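E2A dna-binding protein (Human adenovirus 5, PDB 2WB0) binds single-stranded DNA and, by forming multimers, unwinds the template without ATP during the elongation phase of viral strand-displacement replication, and also enhances initiation. Local coordinates at residues E40-V45 with F74-L79; K197-F202 with S299-L304. All coordinates share one frame; numbering follows the deposited sequence.

Interaction 1 of 2, residues E40-V45 with F74-L79; sequences EALAAV and FLQAYL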
loop_
_atom_site.group_PDB
_atom_site.type_symbol
_atom_site.label_atom_id
_atom_site.label_comp_id
_atom_site.label_asym_id
_atom_site.label_seq_id
_atom_site.Cartn_x
_atom_site.Cartn_y
_atom_site.Cartn_z
ATOM N N GLU A 40 2.555 -16.930 -6.428
ATOM C CA GLU A 40 3.566 -17.647 -5.641
ATOM C C GLU A 40 4.816 -17.994 -6.428
ATOM O O GLU A 40 5.925 -17.752 -5.946
ATOM C CB GLU A 40 3.011 -18.903 -4.992
ATOM C CG GLU A 40 4.049 -19.599 -4.068
ATOM C CD GLU A 40 3.469 -20.719 -3.196
ATOM O OE1 GLU A 40 4.244 -21.251 -2.343
ATOM O OE2 GLU A 40 2.276 -21.105 -3.362
ATOM N N ALA A 41 4.667 -18.566 -7.618
ATOM C CA ALA A 41 5.863 -18.908 -8.431
ATOM C C ALA A 41 6.703 -17.668 -8.876
ATOM O O ALA A 41 7.934 -17.709 -8.942
ATOM C CB ALA A 41 5.462 -19.764 -9.627
ATOM N N LEU A 42 6.043 -16.553 -9.103
ATOM C CA LEU A 42 6.713 -15.357 -9.504
ATOM C C LEU A 42 7.359 -14.693 -8.263
ATOM O O LEU A 42 8.470 -14.126 -8.344
ATOM C CB LEU A 42 5.735 -14.418 -10.208
ATOM C CG LEU A 42 5.045 -15.074 -11.401
ATOM C CD1 LEU A 42 4.087 -14.112 -12.084
ATOM C CD2 LEU A 42 6.168 -15.493 -12.398
ATOM N N ALA A 43 6.695 -14.793 -7.130
ATOM C CA ALA A 43 7.296 -14.327 -5.879
ATOM C C ALA A 43 8.568 -15.171 -5.553
ATOM O O ALA A 43 9.558 -14.640 -5.035
ATOM C CB ALA A 43 6.278 -14.447 -4.751
ATOM N N ALA A 44 8.528 -16.467 -5.874
ATOM C CA ALA A 44 9.694 -17.360 -5.657
ATOM C C ALA A 44 10.873 -16.978 -6.573
ATOM O O ALA A 44 12.039 -16.995 -6.150
ATOM C CB ALA A 44 9.294 -18.808 -5.806
ATOM N N VAL A 45 10.580 -16.550 -7.799
ATOM C CA VAL A 45 11.610 -15.935 -8.622
ATOM C C VAL A 45 12.262 -14.715 -7.912
ATOM O O VAL A 45 13.530 -14.593 -7.761
ATOM C CB VAL A 45 11.039 -15.517 -9.996
ATOM C CG1 VAL A 45 12.032 -14.695 -10.768
ATOM C CG2 VAL A 45 10.614 -16.797 -10.807
ATOM N N PHE A 74 4.365 -7.185 -9.185
ATOM C CA PHE A 74 4.946 -6.308 -10.196
ATOM C C PHE A 74 5.551 -7.131 -11.312
ATOM O O PHE A 74 5.428 -6.759 -12.450
ATOM C CB PHE A 74 5.985 -5.392 -9.565
ATOM C CG PHE A 74 5.381 -4.353 -8.703
ATOM C CD1 PHE A 74 4.308 -3.580 -9.169
ATOM C CD2 PHE A 74 5.853 -4.156 -7.372
ATOM C CE1 PHE A 74 3.721 -2.588 -8.392
ATOM C CE2 PHE A 74 5.273 -3.153 -6.599
ATOM C CZ PHE A 74 4.241 -2.368 -7.074
ATOM N N LEU A 75 6.175 -8.245 -10.977
ATOM C CA LEU A 75 6.757 -9.121 -11.982
ATOM C C LEU A 75 5.637 -9.675 -12.869
ATOM O O LEU A 75 5.695 -9.647 -14.102
ATOM C CB LEU A 75 7.414 -10.293 -11.279
ATOM C CG LEU A 75 8.593 -11.028 -11.967
ATOM C CD1 LEU A 75 8.847 -12.458 -11.558
ATOM C CD2 LEU A 75 9.041 -10.666 -13.449
ATOM N N GLN A 76 4.598 -10.150 -12.219
ATOM C CA GLN A 76 3.373 -10.493 -12.930
ATOM C C GLN A 76 2.892 -9.425 -13.884
ATOM O O GLN A 76 2.534 -9.718 -15.029
ATOM C CB GLN A 76 2.253 -10.866 -11.934
ATOM C CG GLN A 76 1.074 -11.598 -12.715
ATOM C CD GLN A 76 -0.148 -11.797 -11.891
ATOM O OE1 GLN A 76 -0.695 -12.910 -11.797
ATOM N NE2 GLN A 76 -0.562 -10.755 -11.257
ATOM N N ALA A 77 2.861 -8.179 -13.449
ATOM C CA ALA A 77 2.392 -7.149 -14.327
ATOM C C ALA A 77 3.308 -6.968 -15.547
ATOM O O ALA A 77 2.826 -6.636 -16.658
ATOM C CB ALA A 77 2.267 -5.835 -13.551
ATOM N N TYR A 78 4.616 -7.112 -15.324
ATOM C CA TYR A 78 5.581 -6.923 -16.447
ATOM C C TYR A 78 5.476 -8.080 -17.436
ATOM O O TYR A 78 5.490 -7.866 -18.660
ATOM C CB TYR A 78 7.012 -6.735 -15.917
ATOM C CG TYR A 78 7.224 -5.283 -15.535
ATOM C CD1 TYR A 78 7.217 -4.265 -16.519
ATOM C CD2 TYR A 78 7.454 -4.926 -14.224
ATOM C CE1 TYR A 78 7.389 -2.896 -16.180
ATOM C CE2 TYR A 78 7.635 -3.540 -13.853
ATOM C CZ TYR A 78 7.571 -2.543 -14.831
ATOM O OH TYR A 78 7.715 -1.242 -14.500
ATOM N N LEU A 79 5.290 -9.275 -16.919
ATOM C CA LEU A 79 5.106 -10.455 -17.757
ATOM C C LEU A 79 3.841 -10.368 -18.596
ATOM O O LEU A 79 3.878 -10.594 -19.810
ATOM C CB LEU A 79 5.033 -11.691 -16.867
ATOM C CG LEU A 79 6.021 -12.816 -16.703
ATOM C CD1 LEU A 79 7.319 -12.853 -17.602
ATOM C CD2 LEU A 79 6.308 -13.032 -15.256
#

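Interaction 2 of 2, residues K197-F202 with S299-L304; sequences KQIKAF and SAPDLL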
loop_
_atom_site.group_PDB
_atom_site.type_symbol
_atom_site.label_atom_id
_atom_site.label_comp_id
_atom_site.label_asym_id
_atom_site.label_seq_id
_atom_site.Cartn_x
_atom_site.Cartn_y
_atom_site.Cartn_z
ATOM N N LYS A 197 5.599 13.966 3.403
ATOM C CA LYS A 197 6.777 14.722 2.938
ATOM C C LYS A 197 7.926 13.769 2.659
ATOM O O LYS A 197 8.738 14.002 1.744
ATOM C CB LYS A 197 7.211 15.747 4.005
ATOM C CG LYS A 197 6.325 17.032 3.938
ATOM C CD LYS A 197 6.776 18.062 5.015
ATOM C CE LYS A 197 6.252 19.475 4.727
ATOM N NZ LYS A 197 6.205 20.272 5.991
ATOM N N GLN A 198 8.024 12.734 3.501
ATOM C CA GLN A 198 9.086 11.723 3.402
ATOM C C GLN A 198 8.974 10.990 2.076
ATOM O O GLN A 198 9.985 10.835 1.399
ATOM C CB GLN A 198 9.007 10.714 4.575
ATOM C CG GLN A 198 10.244 9.725 4.707
ATOM C CD GLN A 198 10.315 8.657 3.645
ATOM O OE1 GLN A 198 11.428 8.146 3.323
ATOM N NE2 GLN A 198 9.129 8.216 3.144
ATOM N N ILE A 199 7.766 10.559 1.684
ATOM C CA ILE A 199 7.686 9.763 0.443
ATOM C C ILE A 199 7.971 10.658 -0.777
ATOM O O ILE A 199 8.673 10.245 -1.718
ATOM C CB ILE A 199 6.333 8.955 0.311
ATOM C CG1 ILE A 199 6.456 7.974 -0.876
ATOM C CG2 ILE A 199 5.124 9.873 0.139
ATOM C CD1 ILE A 199 7.621 6.920 -0.670
ATOM N N LYS A 200 7.444 11.871 -0.737
ATOM C CA LYS A 200 7.681 12.829 -1.803
ATOM C C LYS A 200 9.185 13.137 -1.943
ATOM O O LYS A 200 9.733 13.050 -3.040
ATOM C CB LYS A 200 6.844 14.056 -1.606
ATOM C CG LYS A 200 7.175 15.171 -2.618
ATOM C CD LYS A 200 6.139 16.317 -2.436
ATOM C CE LYS A 200 6.731 17.639 -2.934
ATOM N NZ LYS A 200 5.937 18.854 -2.452
ATOM N N ALA A 201 9.893 13.301 -0.837
ATOM C CA ALA A 201 11.349 13.491 -0.906
ATOM C C ALA A 201 12.126 12.256 -1.376
ATOM O O ALA A 201 13.204 12.341 -2.002
ATOM C CB ALA A 201 11.924 13.976 0.519
ATOM N N PHE A 202 11.652 11.086 -0.974
ATOM C CA PHE A 202 12.293 9.851 -1.353
ATOM C C PHE A 202 12.196 9.721 -2.879
ATOM O O PHE A 202 13.166 9.360 -3.565
ATOM C CB PHE A 202 11.532 8.703 -0.624
ATOM C CG PHE A 202 12.161 7.366 -0.749
ATOM C CD1 PHE A 202 13.246 7.007 0.068
ATOM C CD2 PHE A 202 11.651 6.423 -1.624
ATOM C CE1 PHE A 202 13.832 5.834 -0.041
ATOM C CE2 PHE A 202 12.249 5.175 -1.737
ATOM C CZ PHE A 202 13.328 4.868 -0.937
ATOM N N SER A 299 5.847 -0.507 3.896
ATOM C CA SER A 299 5.955 0.933 4.072
ATOM C C SER A 299 6.053 1.482 2.667
ATOM O O SER A 299 6.458 0.757 1.729
ATOM C CB SER A 299 7.203 1.353 4.917
ATOM O OG SER A 299 8.421 0.910 4.226
ATOM N N ALA A 300 5.655 2.736 2.478
ATOM C CA ALA A 300 5.694 3.321 1.121
ATOM C C ALA A 300 7.071 3.315 0.396
ATOM O O ALA A 300 7.143 3.021 -0.783
ATOM C CB ALA A 300 5.064 4.771 1.117
ATOM N N PRO A 301 8.137 3.635 1.080
ATOM C CA PRO A 301 9.414 3.492 0.344
ATOM C C PRO A 301 9.768 2.085 -0.040
ATOM O O PRO A 301 10.348 1.924 -1.131
ATOM C CB PRO A 301 10.469 4.029 1.307
ATOM C CG PRO A 301 9.628 4.847 2.380
ATOM C CD PRO A 301 8.339 4.090 2.475
ATOM N N ASP A 302 9.450 1.076 0.804
ATOM C CA ASP A 302 9.750 -0.325 0.467
ATOM C C ASP A 302 8.844 -0.731 -0.650
ATOM O O ASP A 302 9.267 -1.520 -1.485
ATOM C CB ASP A 302 9.573 -1.257 1.704
ATOM C CG ASP A 302 10.627 -1.000 2.731
ATOM O OD1 ASP A 302 11.619 -0.327 2.335
ATOM O OD2 ASP A 302 10.452 -1.388 3.902
ATOM N N LEU A 303 7.621 -0.192 -0.702
ATOM C CA LEU A 303 6.711 -0.538 -1.832
ATOM C C LEU A 303 7.259 -0.036 -3.194
ATOM O O LEU A 303 7.227 -0.746 -4.221
ATOM C CB LEU A 303 5.312 0.050 -1.601
ATOM C CG LEU A 303 4.050 -0.637 -2.151
ATOM C CD1 LEU A 303 2.823 0.298 -2.199
ATOM C CD2 LEU A 303 4.091 -1.779 -3.204
ATOM N N LEU A 304 7.764 1.196 -3.205
ATOM C CA LEU A 304 8.360 1.738 -4.423
ATOM C C LEU A 304 9.606 0.935 -4.769
ATOM O O LEU A 304 9.811 0.593 -5.913
ATOM C CB LEU A 304 8.725 3.202 -4.214
ATOM C CG LEU A 304 8.819 4.181 -5.380
ATOM C CD1 LEU A 304 9.710 5.420 -5.241
ATOM C CD2 LEU A 304 8.361 3.752 -6.815
#

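Interaction 1 of 2, residues E40-V45 with F74-L79
Leu42 and Leu75 meet where two helices, 40-53 and 64-83, cross in the all-alpha part of the DNA-binding protein. The local axes approach to 9.5 Å and run at 105° to each other, so the helices touch over a short patch instead of along their lengths, and a few aliphatic side chains do the work. Leu42 is the central bump. Its CG lies anti to the carbonyl carbon (chi1 -56°), and its two methyl branches part over the other helix. CD1 rests on the first methylene of Gln76, 3.7 Å from Gln76 CB, crossing that side chain at about a right angle. CD2 meets Leu79 tip to tip, Leu42 CD2 to Leu79 CD2 being 3.8 Å. Leu75 comes in at the base of Leu42: its CD1 lies 3.9 Å from Leu42 CB and 3.6 Å from Leu42 O. The same methyl reaches Val45, with Val45 CG1 at 4.0 Å from Leu75 CD1. Leu42 and Val45 are three residues apart and Leu75 and Leu79 four, spacings that bring each pair onto one flank of its helix. Branched aliphatic groups suit this buried place, since they can fill an irregular seam with no polar group to satisfy. Gln76 lends the contact its methylene part. Helix 7-21 packs against the seam as well, with Leu18 touching both Leu75 and Leu79 and Met19 touching Ala41, while Trp314 of helix 300-315 lies against Leu79.

Interaction 2 of 2, residues K197-F202 with S299-L304
Pro301 is the bump around which helix 197-202 fits itself, with Phe202, Ile199 and Gln198 forming the hollow. The local axes of the two segments run 29° apart in direction and approach to 10.4 Å: the first turn of helix 300-315, in the second zinc-binding range, packs beside the middle of helix 189-206, in the first, away from the metal sites. Phe202 extends away from its own backbone, CG anti to the N (chi1 -172°), and offers a ring face to the proline: Pro301 CB sits 3.8 Å from the ring centroid in a CH-pi contact. At the rim, close to the ring plane, Leu304 CD1 is 4.2 Å from Phe202 CD2. One turn earlier along the helix, Ile199 pushes its terminal methyl into the notch between Ala300 and Pro301, with Ile199 CD1 3.8 Å from Ala300 CB; the small alanine leaves room for that methyl. Gln198 closes the hollow at the Pro301 CG corner, its chain bent at chi2 so that NE2 comes within 3.5 Å of Pro301 CG. Proline suits this position, two residues past the N-cap Ser299, because a first-turn nitrogen needs no hydrogen for the helix's bonding. The amide of Gln198 merely touches Pro301, whereas its OE1 is bonded to Ser266 OG on helix 261-268. The joint is therefore made by van der Waals and CH-pi contacts, and its fit depends on matching shapes.

The two contacts share no residue, yet they are joined through helix 300-315. Its first turn takes part in interaction 2, and Leu303, in that turn, packs on Phe74 of the 74-79 segment, Phe74 CE2 to Leu303 CD2 being 3.8 Å. Farther along, Leu307 also touches Phe74, and Val310 and Trp314 touch Tyr78 and Leu79, so one helix backs both sites although their centres are about 22 Å apart. The link between helices 40-53 and 64-83 adds a polar tie between the parts: Thr60 and Thr62 bond with Ser299 and Asp302. Interaction 1 packs helices within the all-alpha part, whereas interaction 2 joins the two zinc-binding ranges; both lie away from the two zinc sites.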